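Putative phosphomethylpyrimidine kinase (Bacteroides thetaiotaomicron, PDB 3MBH) probably phosphorylates pyridoxal, which it binds here, at the expense of ATP, as a pyridoxal kinase of the ribokinase clan. Local coordinates at residues D79-Y85 with L108-V114; P242-R247 with I283-S287. All blocks are in the same frame, centred on the assembly; numbering follows the deposited sequence. Where two conformers were deposited one is given.

How the contacts relate
Contact 1 lies near the middle of the chain, its centre about 7 Å from the chain's centre, where two neighbouring parallel strands run on into loops that reach the bound pyridoxal through Tyr-85 and Val-114. Contact 2 lies farther out, about 17 Å from that centre, where helix 241-257 meets the loop leading into the last strand, 288-290. The two centres are 21 Å apart and the nearest atoms about 9 Å, so they do not touch. Helix 223-236 bridges them: Thr-228 and Met-236 pack on contact 1, whereas Ile-231 and Ser-234 meet residues of 242-247. Contact 1 thus borders the bound pyridoxal, and contact 2 lies at a subunit interface.

Contact 1. Residues D79-Y85 with L108-V114; sequences DAIYTGY and LIVADPV. With PXL (3-hydroxy-5-(hydroxymethyl)-2-methylisonicotinaldehyde), chain G.
Ile-81 and Ile-109 lie side by side and point the same way, the CD1 methyl of Ile-109 resting 3.8 Å from CB of Ile-81. That methyl leans back toward the neighbouring strand because the Ile-109 chain bends at its second torsion (chi2 -50°). Phe-98, Phe-102 and Ile-99 of helix 91-102 cover this pair. Beyond it on the same face, Thr-83 OG1 sits 3.3 Å from Ala-111 CB. The other face carries Ala-80 against Leu-108 and Tyr-82 against Val-110, where ring atom CD1 approaches CG1 at 4.1 Å under helix 223-236. Strands 80-83 and 108-111 run parallel, 4° apart, as the two strands of a beta-alpha-beta unit with helix 91-102 as crossover, in the central sheet of the ribokinase-like fold. Backbone bonds join them, among them the nearly straight Val-110 N to Ile-81 O (2.8 Å) and Thr-83 N to Val-110 O. Past the strand ends, Val-114 CG1 meets the edge of the Tyr-85 ring at CD2 (3.8 Å), and one face of that ring lies under pyridoxal, whose methyl C2A stands 3.7 Å above its plane. Val-114 CG1 also comes within 3.6 Å of the ligand's OP4. Waters complete the polar edge: one accepts from Tyr-82 OH and donates to Asp-112 OD2, and another accepts from Thr-83 OG1 while donating to the carbonyl oxygens of Gly-84 and Asp-112.

Contact 2. Residues P242-R247 with I283-S287; sequences PMALDR and IQMAS
The first turns of helix 241-257 pack against the loop 283-287 that leads into strand 288-290 at the C-terminal end of the chain, and Asp-246 on the helix meets Ser-287 and Ala-286 there. Its carboxylate receives the loop: OD1 accepts from Ala-286 N (2.8 Å), which comes in 47° out of the carboxylate plane, and through its syn lone pair from Ser-287 N at 3.1 Å. OD2 takes the hydroxyl of Ser-287 OG from 38° out of the plane, at a modelled 2.5 Å that is unusually short. With CG anti to the carbonyl carbon (chi1 -78°), the carboxylate is set at the Ala-286 and Ser-287 amides. Beside this polar group, the Ile-283 side chain crosses that of Arg-247 at about a right angle, CD1 lying 3.7 Å from Arg-247 CG, while CG2 touches SE of selenomethionine Met-243 at 3.5 Å. The guanidinium of Arg-247 is engaged by Asp-239 in a salt bridge. Arg-257 and Gln-254 of a neighbouring subunit hydrogen-bond to the carbonyl oxygens of Ser-287 and Ile-283. An alanine in place of Asp-246 would probably leave the two amides and the Ser-287 hydroxyl without their acceptor and the loop less firmly tied to the helix. The amides would tend to favour a charged carboxylate, whereas Pro-242 O, 3.1 Å from Asp-246 OD2, would probably oppose it.

Contact 1. Residues D79-Y85 with L108-V114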
ATOM      1  N   ASP A  79      12.377 -10.471 -23.741  1.00 18.69           N
ATOM      2  CA  ASP A  79      11.928 -11.589 -22.903  1.00 18.99           C
ATOM      3  C   ASP A  79      10.577 -12.069 -23.370  1.00 18.70           C
ATOM      4  O   ASP A  79      10.197 -13.220 -23.137  1.00 19.03           O
ATOM      5  CB  ASP A  79      11.901 -11.127 -21.472  1.00 18.94           C
ATOM      6  CG  ASP A  79      13.276 -10.626 -21.029  1.00 21.18           C
ATOM      7  OD1 ASP A  79      14.125 -11.499 -20.866  1.00 19.80           O
ATOM      8  OD2 ASP A  79      13.526  -9.386 -20.941  1.00 20.51           O
ATOM      9  N   ALA A  80       9.855 -11.195 -24.069  1.00 17.19           N
ATOM     10  CA  ALA A  80       8.595 -11.587 -24.629  1.00 16.41           C
ATOM     11  C   ALA A  80       8.267 -10.767 -25.838  1.00 16.09           C
ATOM     12  O   ALA A  80       8.795  -9.693 -25.990  1.00 17.05           O
ATOM     13  CB  ALA A  80       7.498 -11.473 -23.605  1.00 15.98           C
ATOM     14  N   ILE A  81       7.412 -11.313 -26.703  1.00 16.27           N
ATOM     15  CA  ILE A  81       6.880 -10.623 -27.879  1.00 16.42           C
ATOM     16  C   ILE A  81       5.366 -10.837 -27.851  1.00 17.24           C
ATOM     17  O   ILE A  81       4.880 -11.972 -27.727  1.00 16.29           O
ATOM     18  CB  ILE A  81       7.427 -11.156 -29.228  1.00 16.89           C
ATOM     19  CG1 ILE A  81       8.950 -11.040 -29.251  1.00 17.49           C
ATOM     20  CG2 ILE A  81       6.732 -10.408 -30.438  1.00 13.38           C
ATOM     21  CD1 ILE A  81       9.655 -11.642 -30.437  1.00 18.10           C
ATOM     22  N   TYR A  82       4.641  -9.709 -27.936  1.00 17.53           N
ATOM     23  CA  TYR A  82       3.201  -9.712 -27.748  1.00 16.18           C
ATOM     24  C   TYR A  82       2.608  -8.931 -28.884  1.00 15.96           C
ATOM     25  O   TYR A  82       2.799  -7.708 -28.990  1.00 15.68           O
ATOM     26  CB  TYR A  82       2.881  -9.107 -26.362  1.00 15.75           C
ATOM     27  CG  TYR A  82       1.465  -8.659 -26.085  1.00 15.19           C
ATOM     28  CD1 TYR A  82       0.379  -9.184 -26.780  1.00 14.59           C
ATOM     29  CD2 TYR A  82       1.198  -7.748 -25.065  1.00 13.42           C
ATOM     30  CE1 TYR A  82      -0.891  -8.729 -26.550  1.00 15.28           C
ATOM     31  CE2 TYR A  82      -0.086  -7.309 -24.814  1.00 14.33           C
ATOM     32  CZ  TYR A  82      -1.126  -7.812 -25.522  1.00 13.07           C
ATOM     33  OH  TYR A  82      -2.422  -7.389 -25.306  1.00 14.19           O
ATOM     34  N   THR A  83       1.798  -9.619 -29.669  1.00 15.22           N
ATOM     35  CA  THR A  83       1.230  -9.041 -30.852  1.00 15.25           C
ATOM     36  C   THR A  83      -0.261  -8.865 -30.728  1.00 14.88           C
ATOM     37  O   THR A  83      -0.939  -9.646 -30.053  1.00 14.93           O
ATOM     38  CB  THR A  83       1.529  -9.915 -32.132  1.00 15.79           C
ATOM     39  OG1 THR A  83       0.669 -11.068 -32.175  1.00 16.55           O
ATOM     40  CG2 THR A  83       2.945 -10.331 -32.165  1.00 15.63           C
ATOM     41  N   GLY A  84      -0.785  -7.880 -31.458  1.00 15.86           N
ATOM     42  CA  GLY A  84      -2.217  -7.663 -31.554  1.00 15.83           C
ATOM     43  C   GLY A  84      -2.650  -7.139 -32.916  1.00 16.67           C
ATOM     44  O   GLY A  84      -2.411  -7.791 -34.002  1.00 16.79           O
ATOM     45  N   TYR A  85      -3.350  -6.022 -32.893  1.00 14.58           N
ATOM     46  CA  TYR A  85      -3.876  -5.433 -34.118  1.00 14.80           C
ATOM     47  C   TYR A  85      -2.729  -5.118 -35.091  1.00 14.64           C
ATOM     48  O   TYR A  85      -1.842  -4.387 -34.771  1.00 14.33           O
ATOM     49  CB  TYR A  85      -4.686  -4.184 -33.779  1.00 15.33           C
ATOM     50  CG  TYR A  85      -5.420  -3.513 -34.933  1.00 15.51           C
ATOM     51  CD1 TYR A  85      -4.722  -2.754 -35.872  1.00 17.13           C
ATOM     52  CD2 TYR A  85      -6.809  -3.661 -35.104  1.00 15.98           C
ATOM     53  CE1 TYR A  85      -5.363  -2.145 -36.921  1.00 17.06           C
ATOM     54  CE2 TYR A  85      -7.448  -3.033 -36.142  1.00 17.71           C
ATOM     55  CZ  TYR A  85      -6.708  -2.285 -37.065  1.00 18.37           C
ATOM     56  OH  TYR A  85      -7.319  -1.644 -38.108  1.00 18.86           O
ATOM     57  N   LEU A 108       8.456 -15.819 -24.287  1.00 22.26           N
ATOM     58  CA  LEU A 108       7.029 -16.011 -24.260  1.00 20.59           C
ATOM     59  C   LEU A 108       6.574 -15.231 -25.476  1.00 19.09           C
ATOM     60  O   LEU A 108       6.857 -14.043 -25.545  1.00 19.20           O
ATOM     61  CB  LEU A 108       6.495 -15.385 -22.974  1.00 20.68           C
ATOM     62  CG  LEU A 108       4.988 -15.463 -22.787  1.00 19.56           C
ATOM     63  CD1 LEU A 108       4.534 -16.890 -22.614  1.00 22.60           C
ATOM     64  CD2 LEU A 108       4.609 -14.581 -21.624  1.00 21.33           C
ATOM     65  N   ILE A 109       5.990 -15.918 -26.444  1.00 17.07           N
ATOM     66  CA  ILE A 109       5.405 -15.326 -27.615  1.00 16.70           C
ATOM     67  C   ILE A 109       3.877 -15.392 -27.427  1.00 16.55           C
ATOM     68  O   ILE A 109       3.275 -16.502 -27.310  1.00 15.42           O
ATOM     69  CB  ILE A 109       5.833 -16.031 -28.948  1.00 16.84           C
ATOM     70  CG1 ILE A 109       7.364 -16.186 -29.039  1.00 17.32           C
ATOM     71  CG2 ILE A 109       5.253 -15.303 -30.141  1.00 14.48           C
ATOM     72  CD1 ILE A 109       8.232 -14.868 -28.750  1.00 17.61           C
ATOM     73  N   VAL A 110       3.274 -14.202 -27.362  1.00 15.86           N
ATOM     74  CA  VAL A 110       1.843 -14.059 -27.193  1.00 16.47           C
ATOM     75  C   VAL A 110       1.240 -13.386 -28.403  1.00 16.58           C
ATOM     76  O   VAL A 110       1.686 -12.288 -28.793  1.00 15.90           O
ATOM     77  CB  VAL A 110       1.507 -13.241 -25.921  1.00 17.84           C
ATOM     78  CG1 VAL A 110      -0.048 -13.110 -25.737  1.00 14.85           C
ATOM     79  CG2 VAL A 110       2.144 -13.864 -24.702  1.00 16.48           C
ATOM     80  N   ALA A 111       0.213 -14.005 -28.999  1.00 15.53           N
ATOM     81  CA  ALA A 111      -0.472 -13.377 -30.093  1.00 15.50           C
ATOM     82  C   ALA A 111      -1.943 -13.325 -29.738  1.00 16.85           C
ATOM     83  O   ALA A 111      -2.603 -14.377 -29.549  1.00 16.16           O
ATOM     84  CB  ALA A 111      -0.265 -14.131 -31.433  1.00 13.85           C
ATOM     85  N   ASP A 112      -2.452 -12.102 -29.644  1.00 16.50           N
ATOM     86  CA  ASP A 112      -3.870 -11.882 -29.644  1.00 17.52           C
ATOM     87  C   ASP A 112      -4.280 -11.794 -31.124  1.00 17.17           C
ATOM     88  O   ASP A 112      -3.844 -10.906 -31.839  1.00 17.54           O
ATOM     89  CB  ASP A 112      -4.205 -10.592 -28.840  1.00 16.18           C
ATOM     90  CG  ASP A 112      -5.701 -10.315 -28.762  1.00 18.84           C
ATOM     91  OD1 ASP A 112      -6.503 -10.981 -29.492  1.00 18.90           O
ATOM     92  OD2 ASP A 112      -6.100  -9.392 -27.980  1.00 17.06           O
ATOM     93  N   PRO A 113      -5.063 -12.772 -31.618  1.00 17.16           N
ATOM     94  CA  PRO A 113      -5.401 -12.775 -33.033  1.00 17.43           C
ATOM     95  C   PRO A 113      -6.518 -11.764 -33.368  1.00 17.21           C
ATOM     96  O   PRO A 113      -7.628 -12.172 -33.714  1.00 17.36           O
ATOM     97  CB  PRO A 113      -5.841 -14.235 -33.277  1.00 17.40           C
ATOM     98  CG  PRO A 113      -6.501 -14.604 -32.003  1.00 18.94           C
ATOM     99  CD  PRO A 113      -5.747 -13.843 -30.891  1.00 17.55           C
ATOM    100  N   VAL A 114      -6.189 -10.476 -33.280  1.00 17.43           N
ATOM    101  CA  VAL A 114      -7.140  -9.368 -33.401  1.00 16.44           C
ATOM    102  C   VAL A 114      -7.730  -9.326 -34.830  1.00 17.46           C
ATOM    103  O   VAL A 114      -7.042  -8.977 -35.801  1.00 16.73           O
ATOM    104  CB  VAL A 114      -6.491  -8.025 -32.990  1.00 17.30           C
ATOM    105  CG1 VAL A 114      -7.509  -6.803 -33.122  1.00 16.50           C
ATOM    106  CG2 VAL A 114      -5.920  -8.095 -31.531  1.00 15.76           C
TER
HETATM  107  OP4 PXL G 400      -7.466  -4.981 -30.070  1.00 34.53           O
HETATM  108  C5A PXL G 400      -8.625  -4.234 -30.404  1.00 27.75           C
HETATM  109  C5  PXL G 400      -8.224  -3.102 -31.357  1.00 24.58           C
HETATM  110  C6  PXL G 400      -6.939  -2.636 -31.549  1.00 22.67           C
HETATM  111  N1  PXL G 400      -6.662  -1.665 -32.419  1.00 21.31           N
HETATM  112  C2  PXL G 400      -7.555  -0.987 -33.170  1.00 23.61           C
HETATM  113  C3  PXL G 400      -8.965  -1.380 -33.038  1.00 23.63           C
HETATM  114  C4  PXL G 400      -9.279  -2.495 -32.114  1.00 25.70           C
HETATM  115  C4A PXL G 400     -10.632  -2.967 -31.829  1.00 27.24           C
HETATM  116  O4A PXL G 400     -11.471  -2.215 -32.212  1.00 36.52           O
HETATM  117  O3  PXL G 400      -9.968  -0.841 -33.749  1.00 25.80           O
HETATM  118  C2A PXL G 400      -7.007   0.125 -34.049  1.00 22.34           C
HETATM  119  O   HOH W   1      -4.126  -7.654 -27.449  1.00 17.37           O
HETATM  120  O   HOH W   2      -1.634 -10.472 -33.563  1.00 15.39           O
HETATM  121  O   HOH W   3      -4.658  -7.892 -36.607  1.00 21.77           O

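Contact 2. Residues P242-R247 with I283-S287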
ATOM      1  N   PRO A 242      -4.381 -20.590 -14.460  1.00 15.37           N
ATOM      2  CA  PRO A 242      -5.666 -20.223 -13.865  1.00 15.72           C
ATOM      3  C   PRO A 242      -5.556 -18.928 -13.049  1.00 16.97           C
ATOM      4  O   PRO A 242      -6.497 -18.131 -13.036  1.00 17.34           O
ATOM      5  CB  PRO A 242      -6.036 -21.457 -13.003  1.00 15.40           C
ATOM      6  CG  PRO A 242      -4.764 -22.197 -12.819  1.00 14.93           C
ATOM      7  CD  PRO A 242      -3.911 -21.909 -14.005  1.00 14.31           C
HETATM    8  N   MSE A 243      -4.393 -18.691 -12.416  1.00 17.13           N
HETATM    9  CA  MSE A 243      -4.201 -17.443 -11.687  1.00 16.80           C
HETATM   10  C   MSE A 243      -4.207 -16.240 -12.651  1.00 16.01           C
HETATM   11  O   MSE A 243      -4.813 -15.221 -12.329  1.00 14.64           O
HETATM   12  CB  MSE A 243      -2.926 -17.470 -10.838  1.00 17.78           C
HETATM   13  CG  MSE A 243      -2.557 -16.114 -10.270  1.00 20.53           C
HETATM   14 SE   MSE A 243      -3.748 -15.695  -8.785  0.75 25.69          SE
HETATM   15  CE  MSE A 243      -2.992 -16.958  -7.458  1.00 22.03           C
ATOM     16  N   ALA A 244      -3.570 -16.386 -13.826  1.00 15.85           N
ATOM     17  CA  ALA A 244      -3.566 -15.342 -14.868  1.00 15.96           C
ATOM     18  C   ALA A 244      -4.974 -15.020 -15.293  1.00 15.36           C
ATOM     19  O   ALA A 244      -5.351 -13.854 -15.380  1.00 16.49           O
ATOM     20  CB  ALA A 244      -2.729 -15.769 -16.078  1.00 14.64           C
ATOM     21  N   LEU A 245      -5.757 -16.046 -15.572  1.00 15.61           N
ATOM     22  CA  LEU A 245      -7.171 -15.877 -15.892  1.00 16.27           C
ATOM     23  C   LEU A 245      -7.985 -15.080 -14.837  1.00 16.99           C
ATOM     24  O   LEU A 245      -8.835 -14.241 -15.185  1.00 16.52           O
ATOM     25  CB  LEU A 245      -7.837 -17.260 -16.074  1.00 15.86           C
ATOM     26  CG  LEU A 245      -7.343 -18.156 -17.221  1.00 16.83           C
ATOM     27  CD1 LEU A 245      -8.121 -19.542 -17.224  1.00 16.13           C
ATOM     28  CD2 LEU A 245      -7.430 -17.472 -18.541  1.00 12.24           C
ATOM     29  N   ASP A 246      -7.763 -15.387 -13.558  1.00 17.65           N
ATOM     30  CA  ASP A 246      -8.424 -14.666 -12.449  1.00 18.23           C
ATOM     31  C   ASP A 246      -7.988 -13.227 -12.355  1.00 18.19           C
ATOM     32  O   ASP A 246      -8.837 -12.336 -12.259  1.00 18.38           O
ATOM     33  CB  ASP A 246      -8.184 -15.401 -11.124  1.00 19.14           C
ATOM     34  CG  ASP A 246      -9.099 -16.634 -11.001  1.00 24.09           C
ATOM     35  OD1 ASP A 246     -10.327 -16.445 -11.168  1.00 29.46           O
ATOM     36  OD2 ASP A 246      -8.621 -17.753 -10.763  1.00 27.41           O
ATOM     37  N   ARG A 247      -6.679 -12.986 -12.443  1.00 16.76           N
ATOM     38  CA  ARG A 247      -6.166 -11.630 -12.403  1.00 16.48           C
ATOM     39  C   ARG A 247      -6.744 -10.807 -13.543  1.00 16.59           C
ATOM     40  O   ARG A 247      -7.185  -9.678 -13.319  1.00 16.18           O
ATOM     41  CB  ARG A 247      -4.649 -11.620 -12.448  1.00 16.33           C
ATOM     42  CG  ARG A 247      -4.030 -12.212 -11.236  1.00 19.64           C
ATOM     43  CD  ARG A 247      -2.488 -12.011 -11.184  1.00 21.68           C
ATOM     44  NE  ARG A 247      -2.112 -10.624 -11.028  1.00 20.19           N
ATOM     45  CZ  ARG A 247      -0.870 -10.181 -11.104  1.00 23.06           C
ATOM     46  NH1 ARG A 247       0.130 -11.021 -11.350  1.00 23.04           N
ATOM     47  NH2 ARG A 247      -0.631  -8.879 -10.914  1.00 24.48           N
ATOM     48  N   ILE A 283      -5.693 -11.901  -4.829  1.00 34.56           N
ATOM     49  CA  ILE A 283      -6.807 -12.304  -5.665  1.00 34.25           C
ATOM     50  C   ILE A 283      -7.464 -13.610  -5.124  1.00 32.79           C
ATOM     51  O   ILE A 283      -6.788 -14.488  -4.539  1.00 31.62           O
ATOM     52  CB  ILE A 283      -6.287 -12.305  -7.081  1.00 35.10           C
ATOM     53  CG1 ILE A 283      -7.245 -12.994  -8.029  1.00 37.90           C
ATOM     54  CG2 ILE A 283      -4.817 -12.846  -7.132  1.00 36.10           C
ATOM     55  CD1 ILE A 283      -7.197 -12.365  -9.347  1.00 38.69           C
ATOM     56  N   GLN A 284      -8.785 -13.702  -5.179  1.00 31.06           N
ATOM     57  CA  GLN A 284      -9.416 -14.955  -4.788  1.00 30.74           C
ATOM     58  C   GLN A 284      -9.787 -15.621  -6.091  1.00 29.44           C
ATOM     59  O   GLN A 284     -10.201 -14.970  -7.036  1.00 29.37           O
ATOM     60  CB  GLN A 284     -10.633 -14.783  -3.843  1.00 32.34           C
ATOM     61  CG  GLN A 284     -11.639 -15.996  -3.816  1.00 34.22           C
ATOM     62  CD  GLN A 284     -12.766 -15.821  -2.792  1.00 40.78           C
ATOM     63  OE1 GLN A 284     -12.814 -14.818  -2.064  1.00 42.73           O
ATOM     64  NE2 GLN A 284     -13.661 -16.816  -2.713  1.00 41.55           N
HETATM   65  N   MSE A 285      -9.633 -16.926  -6.141  0.70 28.26           N
HETATM   66  CA  MSE A 285      -9.796 -17.622  -7.376  0.70 28.17           C
HETATM   67  C   MSE A 285     -11.240 -17.951  -7.725  0.70 27.13           C
HETATM   68  O   MSE A 285     -12.011 -18.406  -6.895  0.70 26.78           O
HETATM   69  CB  MSE A 285      -8.918 -18.856  -7.389  0.70 28.75           C
HETATM   70  CG  MSE A 285      -7.449 -18.471  -7.632  0.70 31.48           C
HETATM   71 SE   MSE A 285      -6.373 -20.030  -8.009  0.50 35.84          SE
HETATM   72  CE  MSE A 285      -6.169 -19.704  -9.854  0.70 30.03           C
ATOM     73  N   ALA A 286     -11.561 -17.728  -8.984  1.00 26.20           N
ATOM     74  CA  ALA A 286     -12.865 -18.049  -9.548  1.00 25.85           C
ATOM     75  C   ALA A 286     -12.747 -19.129 -10.675  1.00 24.17           C
ATOM     76  O   ALA A 286     -13.682 -19.866 -10.937  1.00 24.78           O
ATOM     77  CB  ALA A 286     -13.480 -16.802 -10.045  1.00 25.62           C
ATOM     78  N   SER A 287     -11.591 -19.256 -11.295  1.00 23.13           N
ATOM     79  CA  SER A 287     -11.380 -20.257 -12.344  1.00 22.73           C
ATOM     80  C   SER A 287     -11.521 -21.715 -11.852  1.00 22.33           C
ATOM     81  O   SER A 287     -11.218 -22.062 -10.691  1.00 22.07           O
ATOM     82  CB  SER A 287     -10.005 -20.018 -13.010  1.00 23.57           C
ATOM     83  OG  SER A 287      -9.011 -19.922 -12.025  1.00 24.83           O
TER